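Local coordinates for protein paraflagellar rod component (PDB 2Q0X) that is of unknown function but adopts the alpha/beta hydrolase fold and associates as a two-chain assembly whose central sheets join across the interface, at residues G15-Y20 / P29-N34. Residues are numbered along the deposited sequence; the frame is centred on the assembly and turned at random.
Sequences GHLFTY and PVFMMN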
loop_
_atom_site.group_PDB
_atom_site.type_symbol
_atom_site.label_atom_id
_atom_site.label_comp_id
_atom_site.label_asym_id
_atom_site.label_seq_id
_atom_site.Cartn_x
_atom_site.Cartn_y
_atom_site.Cartn_z
ATOM N N GLY A 15 -7.930 -0.228 16.195
ATOM C CA GLY A 15 -7.981 -1.587 15.659
ATOM C C GLY A 15 -6.632 -2.219 15.877
ATOM O O GLY A 15 -5.770 -1.623 16.515
ATOM N N HIS A 16 -6.466 -3.426 15.345
ATOM C CA HIS A 16 -5.231 -4.181 15.490
ATOM C C HIS A 16 -4.613 -4.406 14.125
ATOM O O HIS A 16 -5.298 -4.747 13.187
ATOM C CB HIS A 16 -5.484 -5.516 16.181
ATOM C CG HIS A 16 -5.597 -5.415 17.670
ATOM N ND1 HIS A 16 -6.716 -4.915 18.294
ATOM C CD2 HIS A 16 -4.742 -5.764 18.657
ATOM C CE1 HIS A 16 -6.543 -4.950 19.604
ATOM N NE2 HIS A 16 -5.349 -5.456 19.851
ATOM N N LEU A 17 -3.313 -4.187 14.021
ATOM C CA LEU A 17 -2.619 -4.321 12.753
ATOM C C LEU A 17 -1.662 -5.499 12.845
ATOM O O LEU A 17 -0.949 -5.651 13.832
ATOM C CB LEU A 17 -1.831 -3.058 12.421
ATOM C CG LEU A 17 -1.249 -2.971 11.006
ATOM C CD1 LEU A 17 -2.352 -2.734 9.976
ATOM C CD2 LEU A 17 -0.204 -1.872 10.960
ATOM N N PHE A 18 -1.649 -6.326 11.812
ATOM C CA PHE A 18 -0.580 -7.281 11.642
ATOM C C PHE A 18 -0.261 -7.460 10.177
ATOM O O PHE A 18 -0.929 -6.886 9.312
ATOM C CB PHE A 18 -0.921 -8.620 12.308
ATOM C CG PHE A 18 -1.957 -9.420 11.590
ATOM C CD1 PHE A 18 -3.294 -9.139 11.750
ATOM C CD2 PHE A 18 -1.590 -10.475 10.769
ATOM C CE1 PHE A 18 -4.258 -9.878 11.100
ATOM C CE2 PHE A 18 -2.545 -11.213 10.103
ATOM C CZ PHE A 18 -3.894 -10.914 10.280
ATOM N N THR A 19 0.801 -8.219 9.913
ATOM C CA THR A 19 1.173 -8.576 8.556
ATOM C C THR A 19 1.325 -10.104 8.449
ATOM O O THR A 19 1.654 -10.773 9.420
ATOM C CB THR A 19 2.482 -7.883 8.128
ATOM O OG1 THR A 19 3.558 -8.394 8.907
ATOM C CG2 THR A 19 2.415 -6.350 8.322
ATOM N N TYR A 20 1.049 -10.656 7.276
ATOM C CA TYR A 20 1.388 -12.050 7.021
ATOM C C TYR A 20 2.251 -12.119 5.775
ATOM O O TYR A 20 2.103 -11.304 4.862
ATOM C CB TYR A 20 0.137 -12.936 6.932
ATOM C CG TYR A 20 -0.780 -12.642 5.761
ATOM C CD1 TYR A 20 -1.631 -11.542 5.784
ATOM C CD2 TYR A 20 -0.801 -13.481 4.640
ATOM C CE1 TYR A 20 -2.484 -11.274 4.721
ATOM C CE2 TYR A 20 -1.624 -13.216 3.571
ATOM C CZ TYR A 20 -2.481 -12.104 3.617
ATOM O OH TYR A 20 -3.329 -11.830 2.566
ATOM N N PRO A 29 -0.208 -6.144 5.033
ATOM C CA PRO A 29 -0.911 -5.605 6.179
ATOM C C PRO A 29 -2.401 -5.881 6.209
ATOM O O PRO A 29 -3.098 -5.802 5.185
ATOM C CB PRO A 29 -0.694 -4.091 6.062
ATOM C CG PRO A 29 0.356 -3.912 5.098
ATOM C CD PRO A 29 0.253 -5.066 4.149
ATOM N N VAL A 30 -2.862 -6.157 7.409
ATOM C CA VAL A 30 -4.240 -6.467 7.689
ATOM C C VAL A 30 -4.628 -5.651 8.915
ATOM O O VAL A 30 -3.966 -5.721 9.947
ATOM C CB VAL A 30 -4.451 -7.989 7.997
ATOM C CG1 VAL A 30 -5.918 -8.270 8.218
ATOM C CG2 VAL A 30 -3.866 -8.894 6.879
ATOM N N PHE A 31 -5.690 -4.879 8.787
ATOM C CA PHE A 31 -6.219 -4.085 9.890
ATOM C C PHE A 31 -7.578 -4.647 10.311
ATOM O O PHE A 31 -8.516 -4.631 9.526
ATOM C CB PHE A 31 -6.385 -2.624 9.460
ATOM C CG PHE A 31 -6.789 -1.712 10.572
ATOM C CD1 PHE A 31 -8.025 -1.109 10.574
ATOM C CD2 PHE A 31 -5.901 -1.436 11.618
ATOM C CE1 PHE A 31 -8.387 -0.257 11.614
ATOM C CE2 PHE A 31 -6.260 -0.608 12.646
ATOM C CZ PHE A 31 -7.502 -0.012 12.643
ATOM N N MET A 32 -7.665 -5.118 11.556
ATOM C CA MET A 32 -8.896 -5.681 12.115
ATOM C C MET A 32 -9.546 -4.725 13.137
ATOM O O MET A 32 -8.862 -4.157 13.978
ATOM C CB MET A 32 -8.585 -6.984 12.832
ATOM C CG MET A 32 -7.601 -7.895 12.094
ATOM S SD MET A 32 -7.333 -9.443 12.962
ATOM C CE MET A 32 -6.475 -8.925 14.423
ATOM N N MET A 33 -10.872 -4.600 13.075
ATOM C CA MET A 33 -11.637 -3.796 14.037
ATOM C C MET A 33 -12.722 -4.653 14.663
ATOM O O MET A 33 -13.394 -5.415 13.957
ATOM C CB MET A 33 -12.292 -2.592 13.359
ATOM C CG MET A 33 -11.305 -1.665 12.735
ATOM S SD MET A 33 -12.079 -0.479 11.657
ATOM C CE MET A 33 -12.837 0.569 12.855
ATOM N N ASN A 34 -12.869 -4.542 15.980
ATOM C CA ASN A 34 -14.003 -5.133 16.698
ATOM C C ASN A 34 -14.056 -6.647 16.597
ATOM O O ASN A 34 -15.073 -7.231 16.244
ATOM C CB ASN A 34 -15.317 -4.503 16.207
ATOM C CG ASN A 34 -15.283 -2.974 16.304
ATOM O OD1 ASN A 34 -14.890 -2.433 17.339
ATOM N ND2 ASN A 34 -15.649 -2.284 15.219
#
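F18 and V30 face each other as a hydrogen-bonded pair in the antiparallel hairpin that opens the alpha/beta hydrolase sheet, and they illustrate how the first two strands of the sheet are held by backbone bonds and by side chains on both faces. V30 N reaches F18 O at 2.8 Å and F18 N returns to V30 O; H16 and M32 repeat this pair of hydrogen bonds, M32 N to H16 O being almost straight at 172°. CA-H...O contacts supplement them, such as L17 CA to V30 O at 3.4 Å.

V30 can be followed outward. Its CB sits over one face of the F18 ring, 4.0 Å from the centroid and offset toward the rim, a CH-pi contact. CG1, anti to the backbone N (chi1 -177°), lies by CE1 and CZ of the same ring. CG2 diverges to the edge of the Y20 ring, 3.5 Å from CE1 and close to the ring plane. M32 completes the row: its SD approaches the edge of F18, 3.6 Å from CE1, as a Met-aromatic contact, and its CE folds back to H16 CB. L97 of helix 87-104 packs on F18, Y20 and V30, while Y20 OH is hydrogen-bonded to D93 O of that helix.

On the other face L17 CD1 reaches F31 CB at 4.1 Å and lies at the edge of the F31 ring, whose CZ comes within 3.4 Å of G15 CA. L52 of the second subunit packs on L17, and G15 to L17 pair antiparallel with a strand of that subunit. The chemistry thus divides the work: backbone bonds fix the register, CH-pi, Met-aromatic and apolar contacts join the F18 and V30 face to helix 87-104, and L17 on the opposite face packs on the second subunit.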